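Local atomic coordinates of salmonella plasmid virulence: SpvB (Salmonella typhimurium, PDB entry 6P0X), a protein that probably transfers ADP-ribose from NAD(+) to an arginine of actin as a secreted Salmonella toxin, the chain here being its N-terminal domain, not assigned a role of its own. Residues Ser107-Arg112 against Val128-Gly133; Val171-Thr176 against Leu225-Ser230; Leu310-Glu315 against Leu322-Thr327; Ile16-Pro21 against Leu32-Ser37. All blocks are in the same frame, centred on the assembly; numbering follows the deposited sequence.

Interaction 1 of 4, residues Ser107-Arg112 against Val128-Gly133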
# COMPACT_ATOMS: atom_id res chain seq x y z
N SER A 107 -5.31 -9.46 -23.60
CA SER A 107 -4.64 -8.24 -24.03
C SER A 107 -5.13 -7.06 -23.19
O SER A 107 -6.16 -7.12 -22.51
CB SER A 107 -4.88 -7.98 -25.52
OG SER A 107 -6.24 -7.67 -25.76
N TYR A 108 -4.35 -5.98 -23.23
CA TYR A 108 -4.59 -4.81 -22.39
C TYR A 108 -4.60 -3.55 -23.24
O TYR A 108 -3.75 -3.37 -24.13
CB TYR A 108 -3.51 -4.68 -21.31
CG TYR A 108 -3.63 -5.69 -20.19
CD1 TYR A 108 -3.05 -6.94 -20.30
CD2 TYR A 108 -4.33 -5.39 -19.03
CE1 TYR A 108 -3.16 -7.87 -19.29
CE2 TYR A 108 -4.45 -6.32 -18.01
CZ TYR A 108 -3.86 -7.56 -18.14
OH TYR A 108 -3.98 -8.48 -17.13
N THR A 109 -5.56 -2.68 -22.97
CA THR A 109 -5.52 -1.31 -23.47
C THR A 109 -4.64 -0.50 -22.51
O THR A 109 -4.94 -0.42 -21.31
CB THR A 109 -6.92 -0.71 -23.56
OG1 THR A 109 -7.69 -1.45 -24.51
CG2 THR A 109 -6.85 0.75 -24.00
N VAL A 110 -3.56 0.06 -23.03
CA VAL A 110 -2.55 0.73 -22.22
C VAL A 110 -2.50 2.19 -22.62
O VAL A 110 -2.19 2.51 -23.78
CB VAL A 110 -1.17 0.07 -22.37
CG1 VAL A 110 -0.13 0.81 -21.54
CG2 VAL A 110 -1.25 -1.40 -21.98
N THR A 111 -2.79 3.08 -21.67
CA THR A 111 -2.87 4.51 -21.91
C THR A 111 -1.79 5.21 -21.09
O THR A 111 -1.76 5.07 -19.86
CB THR A 111 -4.25 5.05 -21.53
OG1 THR A 111 -5.27 4.27 -22.17
CG2 THR A 111 -4.39 6.51 -21.95
N ARG A 112 -0.92 5.95 -21.76
CA ARG A 112 0.12 6.69 -21.05
C ARG A 112 -0.46 7.98 -20.46
O ARG A 112 -1.21 8.70 -21.13
CB ARG A 112 1.27 7.04 -22.00
CG ARG A 112 2.29 7.97 -21.37
CD ARG A 112 3.60 7.99 -22.13
NE ARG A 112 4.59 8.78 -21.41
CZ ARG A 112 5.72 9.24 -21.94
NH1 ARG A 112 6.01 9.01 -23.22
NH2 ARG A 112 6.56 9.95 -21.20
N VAL A 128 -5.76 -1.60 -18.74
CA VAL A 128 -7.11 -2.12 -18.58
C VAL A 128 -7.24 -3.41 -19.37
O VAL A 128 -6.96 -3.43 -20.57
CB VAL A 128 -8.17 -1.09 -19.03
CG1 VAL A 128 -9.58 -1.64 -18.82
CG2 VAL A 128 -8.00 0.22 -18.28
N GLY A 129 -7.66 -4.48 -18.70
CA GLY A 129 -7.80 -5.76 -19.36
C GLY A 129 -8.92 -5.73 -20.38
O GLY A 129 -10.06 -5.36 -20.06
N ASN A 130 -8.62 -6.15 -21.61
CA ASN A 130 -9.63 -6.17 -22.66
C ASN A 130 -10.67 -7.27 -22.47
O ASN A 130 -11.72 -7.23 -23.12
CB ASN A 130 -8.96 -6.31 -24.03
CG ASN A 130 -8.26 -5.03 -24.47
OD1 ASN A 130 -8.68 -3.92 -24.13
ND2 ASN A 130 -7.17 -5.18 -25.23
N SER A 131 -10.40 -8.25 -21.61
CA SER A 131 -11.31 -9.38 -21.45
C SER A 131 -12.09 -9.37 -20.14
O SER A 131 -13.23 -9.84 -20.12
CB SER A 131 -10.54 -10.70 -21.56
OG SER A 131 -11.42 -11.81 -21.55
N ASN A 132 -11.52 -8.84 -19.06
CA ASN A 132 -12.23 -8.80 -17.79
C ASN A 132 -12.27 -7.41 -17.17
O ASN A 132 -12.86 -7.25 -16.10
CB ASN A 132 -11.64 -9.81 -16.79
CG ASN A 132 -10.17 -9.54 -16.46
OD1 ASN A 132 -9.66 -8.44 -16.67
ND2 ASN A 132 -9.50 -10.55 -15.91
N GLY A 133 -11.64 -6.42 -17.79
CA GLY A 133 -11.66 -5.07 -17.29
C GLY A 133 -10.76 -4.80 -16.10
O GLY A 133 -10.75 -3.66 -15.61
O HOH W 1 -6.60 -2.71 -26.71

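Interaction 2 of 4, residues Val171-Thr176 against Leu225-Ser230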
# COMPACT_ATOMS: atom_id res chain seq x y z
N VAL A 171 0.84 0.80 -4.46
CA VAL A 171 2.02 0.13 -4.99
C VAL A 171 2.07 -1.29 -4.44
O VAL A 171 1.95 -1.52 -3.23
CB VAL A 171 3.30 0.92 -4.68
CG1 VAL A 171 3.53 1.07 -3.18
CG2 VAL A 171 4.50 0.24 -5.33
N GLU A 172 2.21 -2.25 -5.34
CA GLU A 172 2.17 -3.65 -4.97
C GLU A 172 3.47 -4.38 -5.23
O GLU A 172 3.80 -5.31 -4.48
CB GLU A 172 1.02 -4.36 -5.70
CG GLU A 172 0.50 -5.59 -4.98
CD GLU A 172 -0.76 -6.15 -5.62
OE1 GLU A 172 -1.22 -5.58 -6.63
OE2 GLU A 172 -1.28 -7.17 -5.11
N GLU A 173 4.22 -4.00 -6.26
CA GLU A 173 5.53 -4.62 -6.44
C GLU A 173 6.47 -3.66 -7.14
O GLU A 173 6.06 -2.92 -8.04
CB GLU A 173 5.43 -5.93 -7.24
CG GLU A 173 6.77 -6.62 -7.44
CD GLU A 173 6.69 -7.85 -8.32
OE1 GLU A 173 7.73 -8.52 -8.50
OE2 GLU A 173 5.60 -8.13 -8.85
N SER A 174 7.73 -3.66 -6.71
CA SER A 174 8.78 -2.85 -7.32
C SER A 174 9.96 -3.74 -7.66
O SER A 174 10.29 -4.66 -6.91
CB SER A 174 9.23 -1.72 -6.38
OG SER A 174 8.12 -0.99 -5.90
N VAL A 175 10.60 -3.45 -8.79
CA VAL A 175 11.76 -4.22 -9.24
C VAL A 175 12.81 -3.26 -9.79
O VAL A 175 12.48 -2.28 -10.46
CB VAL A 175 11.38 -5.29 -10.29
CG1 VAL A 175 10.98 -4.65 -11.62
CG2 VAL A 175 12.52 -6.27 -10.49
N THR A 176 14.07 -3.54 -9.47
CA THR A 176 15.21 -2.81 -9.99
C THR A 176 15.71 -3.45 -11.28
O THR A 176 15.34 -4.59 -11.60
CB THR A 176 16.34 -2.79 -8.96
OG1 THR A 176 16.85 -4.11 -8.77
CG2 THR A 176 15.84 -2.25 -7.63
N LEU A 225 8.64 -8.64 -13.11
CA LEU A 225 7.78 -8.49 -11.94
C LEU A 225 7.00 -9.78 -11.72
O LEU A 225 6.39 -10.31 -12.66
CB LEU A 225 6.83 -7.31 -12.12
CG LEU A 225 7.43 -5.90 -12.10
CD1 LEU A 225 6.53 -4.94 -12.87
CD2 LEU A 225 7.61 -5.42 -10.67
N TYR A 226 7.02 -10.28 -10.48
CA TYR A 226 6.32 -11.53 -10.18
C TYR A 226 4.83 -11.41 -10.47
O TYR A 226 4.20 -12.37 -10.93
CB TYR A 226 6.53 -11.92 -8.72
CG TYR A 226 7.98 -12.05 -8.29
CD1 TYR A 226 8.85 -12.92 -8.93
CD2 TYR A 226 8.46 -11.31 -7.21
CE1 TYR A 226 10.17 -13.04 -8.52
CE2 TYR A 226 9.77 -11.43 -6.79
CZ TYR A 226 10.62 -12.29 -7.45
OH TYR A 226 11.93 -12.40 -7.04
N LEU A 227 4.24 -10.24 -10.22
CA LEU A 227 2.80 -10.09 -10.34
C LEU A 227 2.32 -10.09 -11.79
O LEU A 227 1.11 -10.09 -12.02
CB LEU A 227 2.35 -8.81 -9.63
CG LEU A 227 2.52 -8.83 -8.11
CD1 LEU A 227 2.13 -7.50 -7.50
CD2 LEU A 227 1.73 -9.97 -7.49
N TRP A 228 3.24 -10.08 -12.76
CA TRP A 228 2.85 -10.34 -14.14
C TRP A 228 2.26 -11.73 -14.28
O TRP A 228 1.28 -11.94 -15.02
CB TRP A 228 4.04 -10.19 -15.08
CG TRP A 228 4.51 -8.79 -15.39
CD1 TRP A 228 5.80 -8.35 -15.38
CD2 TRP A 228 3.71 -7.67 -15.79
NE1 TRP A 228 5.86 -7.03 -15.74
CE2 TRP A 228 4.59 -6.58 -15.99
CE3 TRP A 228 2.34 -7.47 -15.99
CZ2 TRP A 228 4.14 -5.32 -16.38
CZ3 TRP A 228 1.90 -6.22 -16.38
CH2 TRP A 228 2.80 -5.16 -16.57
N THR A 229 2.83 -12.71 -13.57
CA THR A 229 2.50 -14.12 -13.74
C THR A 229 1.41 -14.59 -12.78
O THR A 229 0.45 -15.24 -13.20
CB THR A 229 3.76 -14.96 -13.54
OG1 THR A 229 4.70 -14.65 -14.58
CG2 THR A 229 3.43 -16.44 -13.58
N SER A 230 1.54 -14.28 -11.49
CA SER A 230 0.67 -14.83 -10.47
C SER A 230 0.10 -13.71 -9.61
O SER A 230 0.56 -12.57 -9.64
CB SER A 230 1.42 -15.83 -9.59
OG SER A 230 2.66 -15.29 -9.17

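Interaction 3 of 4, residues Leu310-Glu315 against Leu322-Thr327. With AKR (acrylic acid), chain E.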
# COMPACT_ATOMS: atom_id res chain seq x y z
N LEU A 310 7.47 -0.11 18.99
CA LEU A 310 6.22 -0.12 19.74
C LEU A 310 5.72 1.30 19.90
O LEU A 310 6.47 2.19 20.33
CB LEU A 310 6.40 -0.77 21.11
CG LEU A 310 5.10 -1.06 21.86
CD1 LEU A 310 4.13 -1.87 21.01
CD2 LEU A 310 5.38 -1.77 23.19
N LEU A 311 4.46 1.50 19.53
CA LEU A 311 3.80 2.79 19.55
C LEU A 311 2.79 2.82 20.68
O LEU A 311 2.02 1.87 20.86
CB LEU A 311 3.09 3.05 18.21
CG LEU A 311 3.92 2.84 16.95
CD1 LEU A 311 3.04 2.91 15.70
CD2 LEU A 311 5.07 3.83 16.86
N GLU A 312 2.81 3.89 21.46
CA GLU A 312 1.85 4.12 22.54
C GLU A 312 0.97 5.30 22.16
O GLU A 312 1.48 6.35 21.76
CB GLU A 312 2.56 4.39 23.86
CG GLU A 312 3.55 3.31 24.28
CD GLU A 312 4.21 3.62 25.61
OE1 GLU A 312 3.50 4.00 26.56
OE2 GLU A 312 5.45 3.49 25.70
N TYR A 313 -0.35 5.12 22.33
CA TYR A 313 -1.35 6.09 21.92
C TYR A 313 -2.15 6.57 23.12
O TYR A 313 -2.34 5.84 24.10
CB TYR A 313 -2.35 5.48 20.92
CG TYR A 313 -1.80 5.19 19.55
CD1 TYR A 313 -1.77 6.17 18.56
CD2 TYR A 313 -1.34 3.92 19.23
CE1 TYR A 313 -1.28 5.89 17.31
CE2 TYR A 313 -0.85 3.64 17.97
CZ TYR A 313 -0.82 4.63 17.01
OH TYR A 313 -0.33 4.36 15.76
N ASP A 314 -2.63 7.81 23.02
CA ASP A 314 -3.69 8.29 23.90
C ASP A 314 -5.00 7.97 23.18
O ASP A 314 -5.37 8.64 22.22
CB ASP A 314 -3.56 9.79 24.15
CG ASP A 314 -2.40 10.12 25.08
OD1 ASP A 314 -2.13 9.33 26.01
OD2 ASP A 314 -1.77 11.18 24.87
N GLU A 315 -5.70 6.93 23.63
CA GLU A 315 -6.93 6.50 22.98
C GLU A 315 -8.13 7.04 23.73
O GLU A 315 -8.22 6.92 24.95
CB GLU A 315 -7.06 4.98 22.89
CG GLU A 315 -6.31 4.33 21.75
CD GLU A 315 -6.95 3.00 21.36
OE1 GLU A 315 -6.38 1.94 21.68
OE2 GLU A 315 -8.05 3.04 20.76
N LEU A 322 -0.89 9.72 18.99
CA LEU A 322 0.33 9.01 19.35
C LEU A 322 1.06 9.79 20.43
O LEU A 322 1.29 11.00 20.30
CB LEU A 322 1.23 8.83 18.13
CG LEU A 322 2.58 8.17 18.45
CD1 LEU A 322 2.44 6.66 18.46
CD2 LEU A 322 3.66 8.61 17.46
N CYS A 323 1.44 9.11 21.50
CA CYS A 323 2.12 9.77 22.60
C CYS A 323 3.54 9.28 22.82
O CYS A 323 4.35 10.03 23.37
CB CYS A 323 1.32 9.63 23.90
SG CYS A 323 1.10 7.94 24.49
N ALA A 324 3.88 8.05 22.43
CA ALA A 324 5.24 7.58 22.67
C ALA A 324 5.62 6.53 21.64
O ALA A 324 4.76 5.92 21.00
CB ALA A 324 5.41 7.03 24.09
N ALA A 325 6.93 6.32 21.49
CA ALA A 325 7.43 5.29 20.60
C ALA A 325 8.82 4.87 21.06
O ALA A 325 9.60 5.70 21.53
CB ALA A 325 7.49 5.77 19.15
N ARG A 326 9.12 3.57 20.93
CA ARG A 326 10.46 3.09 21.22
C ARG A 326 10.69 1.75 20.54
O ARG A 326 9.75 1.03 20.24
CB ARG A 326 10.71 2.96 22.73
CG ARG A 326 9.49 2.51 23.50
CD ARG A 326 9.75 1.23 24.26
NE ARG A 326 8.57 0.83 25.01
CZ ARG A 326 8.59 -0.03 26.02
NH1 ARG A 326 9.73 -0.58 26.41
NH2 ARG A 326 7.46 -0.34 26.65
N THR A 327 11.97 1.43 20.30
CA THR A 327 12.33 0.20 19.60
C THR A 327 12.96 -0.77 20.60
O THR A 327 14.05 -0.52 21.13
CB THR A 327 13.29 0.47 18.45
OG1 THR A 327 14.45 1.16 18.94
CG2 THR A 327 12.61 1.31 17.37
CA AKR E . 6.01 6.69 28.85
CB AKR E . 6.46 7.55 29.75
C AKR E . 6.72 5.35 28.64
O AKR E . 7.24 5.07 27.53
OXT AKR E . 6.79 4.53 29.59

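Interaction 4 of 4, residues Ile16-Pro21 against Leu32-Ser37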
# COMPACT_ATOMS: atom_id res chain seq x y z
N ILE A 16 8.09 16.27 12.07
CA ILE A 16 8.75 15.20 12.81
C ILE A 16 8.83 13.98 11.91
O ILE A 16 7.87 13.66 11.21
CB ILE A 16 8.02 14.84 14.12
CG1 ILE A 16 7.54 16.08 14.86
CG2 ILE A 16 8.93 14.01 15.02
CD1 ILE A 16 6.67 15.74 16.05
N THR A 17 9.97 13.30 11.95
CA THR A 17 10.15 12.02 11.29
C THR A 17 10.53 10.98 12.34
O THR A 17 11.48 11.18 13.10
CB THR A 17 11.22 12.09 10.20
OG1 THR A 17 10.81 13.02 9.19
CG2 THR A 17 11.43 10.72 9.56
N LEU A 18 9.78 9.89 12.37
CA LEU A 18 10.08 8.74 13.22
C LEU A 18 10.49 7.59 12.31
O LEU A 18 9.66 7.08 11.54
CB LEU A 18 8.86 8.36 14.06
CG LEU A 18 8.87 7.01 14.79
CD1 LEU A 18 10.08 6.87 15.69
CD2 LEU A 18 7.59 6.85 15.58
N PRO A 19 11.75 7.17 12.34
CA PRO A 19 12.20 6.14 11.40
C PRO A 19 11.66 4.77 11.78
O PRO A 19 11.42 4.47 12.95
CB PRO A 19 13.73 6.18 11.52
CG PRO A 19 14.06 7.36 12.39
CD PRO A 19 12.84 7.65 13.21
N LEU A 20 11.45 3.97 10.78
CA LEU A 20 11.07 2.59 11.00
C LEU A 20 12.31 1.71 11.03
O LEU A 20 13.32 2.01 10.39
CB LEU A 20 10.12 2.12 9.90
CG LEU A 20 8.88 2.98 9.68
CD1 LEU A 20 8.00 2.39 8.59
CD2 LEU A 20 8.11 3.15 10.98
N PRO A 21 12.28 0.60 11.78
CA PRO A 21 13.48 -0.25 11.89
C PRO A 21 13.67 -1.15 10.67
O PRO A 21 13.57 -2.38 10.73
CB PRO A 21 13.20 -1.04 13.17
CG PRO A 21 11.72 -1.15 13.23
CD PRO A 21 11.14 0.06 12.54
N LEU A 32 10.45 3.87 4.06
CA LEU A 32 9.23 4.30 4.71
C LEU A 32 9.55 4.83 6.10
O LEU A 32 10.46 4.34 6.78
CB LEU A 32 8.20 3.16 4.84
CG LEU A 32 7.52 2.67 3.57
CD1 LEU A 32 6.63 1.48 3.89
CD2 LEU A 32 6.72 3.79 2.93
N ALA A 33 8.80 5.84 6.51
CA ALA A 33 8.96 6.43 7.84
C ALA A 33 7.64 7.02 8.28
O ALA A 33 6.75 7.29 7.46
CB ALA A 33 10.06 7.49 7.84
N LEU A 34 7.50 7.22 9.58
CA LEU A 34 6.34 7.90 10.13
C LEU A 34 6.60 9.40 10.09
O LEU A 34 7.67 9.86 10.49
CB LEU A 34 6.07 7.43 11.56
CG LEU A 34 5.18 6.18 11.62
CD1 LEU A 34 5.24 5.52 12.98
CD2 LEU A 34 3.75 6.57 11.27
N HIS A 35 5.63 10.15 9.58
CA HIS A 35 5.75 11.60 9.47
C HIS A 35 4.63 12.27 10.24
O HIS A 35 3.49 11.80 10.21
CB HIS A 35 5.72 12.04 8.00
CG HIS A 35 6.90 11.58 7.21
ND1 HIS A 35 8.20 11.89 7.56
CD2 HIS A 35 6.98 10.84 6.08
CE1 HIS A 35 9.03 11.35 6.68
NE2 HIS A 35 8.31 10.71 5.77
N TYR A 36 4.96 13.35 10.94
CA TYR A 36 3.97 14.13 11.67
C TYR A 36 3.78 15.48 11.01
O TYR A 36 4.75 16.17 10.69
CB TYR A 36 4.39 14.33 13.13
CG TYR A 36 3.43 15.22 13.90
CD1 TYR A 36 2.24 14.71 14.40
CD2 TYR A 36 3.70 16.56 14.10
CE1 TYR A 36 1.35 15.50 15.10
CE2 TYR A 36 2.82 17.38 14.80
CZ TYR A 36 1.65 16.84 15.30
OH TYR A 36 0.76 17.63 15.99
N SER A 37 2.52 15.85 10.79
CA SER A 37 2.16 17.17 10.30
C SER A 37 1.06 17.73 11.19
O SER A 37 0.05 17.06 11.42
CB SER A 37 1.69 17.12 8.84
OG SER A 37 1.35 18.41 8.37
O HOH W 2 12.51 4.68 8.17

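Interaction 1 of 4, residues Ser107-Arg112 against Val128-Gly133
Ser107 and Thr109 meet Asn130 where the antiparallel hairpin of strands 107-115 and 123-129 gives way to the turn that follows its second strand. The regular pairing ends with Thr109 and Val128, a hydrogen-bonded pair, and Tyr108 and Gly129, a non-hydrogen-bonded one. Beyond it the backbone N of Asn130 still reaches Ser107 O, at 2.8 Å. The Asn130 amide then lies across the strand end with both its polar atoms in use. ND2 gives a nearly straight bond (174°) in its own amide plane to Ser107 OG, 2.7 Å away, while OD1 takes the hydroxyl proton of Thr109 OG1 at 2.7 Å on an in-plane lone pair. Thr109 OG1 stands anti to its carbonyl carbon (chi1 -63°), which turns it to that oxygen. A water bridges Thr109 OG1 and Asn130 ND2. On the other face the Tyr108 ring meets the backbone of Gly129 obliquely, with CD2 3.5 Å from Gly129 N; Phe104 and Phe136 also meet this ring. The backbone N of Asn130 thus extends the ladder, and its amide, its rotation limited by two hydroxyls and a water, ties Ser107 and Thr109 together beside it.

Interaction 2 of 4, residues Val171-Thr176 against Leu225-Ser230
Glu173 reaches from strand 165-175 into the loop that precedes strand 237-244 and takes hold of two successive backbone N-H groups there. Its OE1 accepts from Tyr226 N at 2.7 Å and its OE2 from Leu227 N at 2.9 Å, each oxygen using its syn lone pair, so the carboxylate meets the peptide as a bidentate acceptor. The side chain is stretched out, with CG anti to the backbone N (chi1 -179°) and the chain extended beyond it, which carries the carboxylate across to the loop. OE1 has a further partner in ND1 of His181, whose ring stacks on that of Tyr226. The carboxylate is buried, and these three bonds would help to offset the cost of a charge there.

Residues 226-229 have helical backbone angles without the regular bonds of a helix, and the carboxylate takes the first two N-H groups of this run. On the strand side, Glu172 and Glu173 both face Leu148, a classic beta bulge.

Apolar contacts flank the carboxylate. Leu225 and Glu173 run past each other in opposite directions, and Leu225 CD2 lies 3.5 Å from Glu173 CG; the same methyl touches Val175 CG1 at 3.6 Å. Nearer the strand, Leu227 CD1 rests 3.6 Å from Glu172 CG, the two side chains crossing at about a right angle. The acid end of Glu172 turns to Thr152, while Leu146 and Leu148 of strand 146-149 pack against the leucines of the loop.

Interaction 3 of 4, residues Leu310-Glu315 against Leu322-Thr327
Glu312 faces Ala324 in the antiparallel hairpin of strands 304-314 and 321-328, and its side chain runs out over that alanine. CB lies 3.9 Å from both Cys323 SG and Ala324 CB, and CG passes the same methyl at 4.2 Å. With CG anti to the carbonyl carbon (chi1 -55°) and the chain extended, CD and OE2 remain beside Ala324 CB. At the tip OE2 comes 3.0 Å from atom O of an acrylic acid molecule, and OE1 lies 4.0 Å from that same O. Two acids this close suggest that one may be protonated; Arg326 NE, 4.2 Å from OE2 and beyond a salt bridge, may also help.

On the opposite face Leu322 CD1 sits over one face of the Tyr313 ring, 4.1 Å from the centroid and offset toward the rim, a CH-pi contact, and also touches Leu311 CB. Tyr313 OH is bonded to Cys286 O. Leu311 and Ala325 continue this apolar face and pack on Leu18.

The backbone oxygen of Glu312 accepts from both Cys323 N and Ala324 N, and the register shifts by one residue before Tyr313 pairs with Leu322. Two residues opposite one make this a classic beta bulge in a beta hairpin.

Interaction 4 of 4, residues Ile16-Pro21 against Leu32-Ser37
Leu32 meets Leu20 just beyond the paired part of strands 16-19 and 33-36, its CB 3.8 Å from Leu20 CD1. A water here accepts from Leu20 N, but its approach to Leu32 O is too short to be relied on. Ala33 puts its methyl against Leu18 O and Thr17 CG2, on the face that carries Thr17 and His35.

Leu34, on the other face, pairs with Leu18 through two backbone hydrogen bonds, Leu18 N to Leu34 O and Leu34 N to Leu18 O. Their side chains lie side by side and point the same way, with Leu34 CD1 3.7 Å from Leu18 CD2. Trp49 of strand 49-50 touches both, and Phe45 also touches Leu34.

His35 lies alongside Thr17, pointing the same way, its CG anti to the carbonyl carbon and beside its own backbone N (chi1 -67°). Its ND1 and Thr17 OG1 share a long hydrogen bond of 3.3 Å, with the hydroxyl in the ring plane at the edge; either atom could be the donor.

Tyr36 gives its N-H to Ile16 O at 2.9 Å. Beside it Ile16 CD1 meets the ring obliquely, 3.6 Å from Tyr36 CD2, and Trp49 meets the same ring. The pair forms the first two strands of a three-stranded antiparallel meander, 16-19, 33-36 and 49-50, with its apolar face turned to strands 304-314 and 321-328.

In the fold
Interactions 3 and 4 touch, their centres 13 Å apart: Leu18 CD2 of strand 16-19 lies 3.7 Å from Ala325 CB, so the N-terminal three-stranded sheet packs on the last hairpin of the chain. Interactions 1 and 2 lie toward the other end, centres about 17 Å apart and nearest atoms about 6 Å apart. Trp228, within interaction 2's loop, and Tyr108 of interaction 1 both meet Phe104 and Phe136, which links the two through shared aromatic packing. Interactions 1 and 3 are the most distant pair, at about 44 Å between centres. Bound acrylic acid lies beside Glu312 in interaction 3, and another molecule is about 8 Å from the Leu32 side chain.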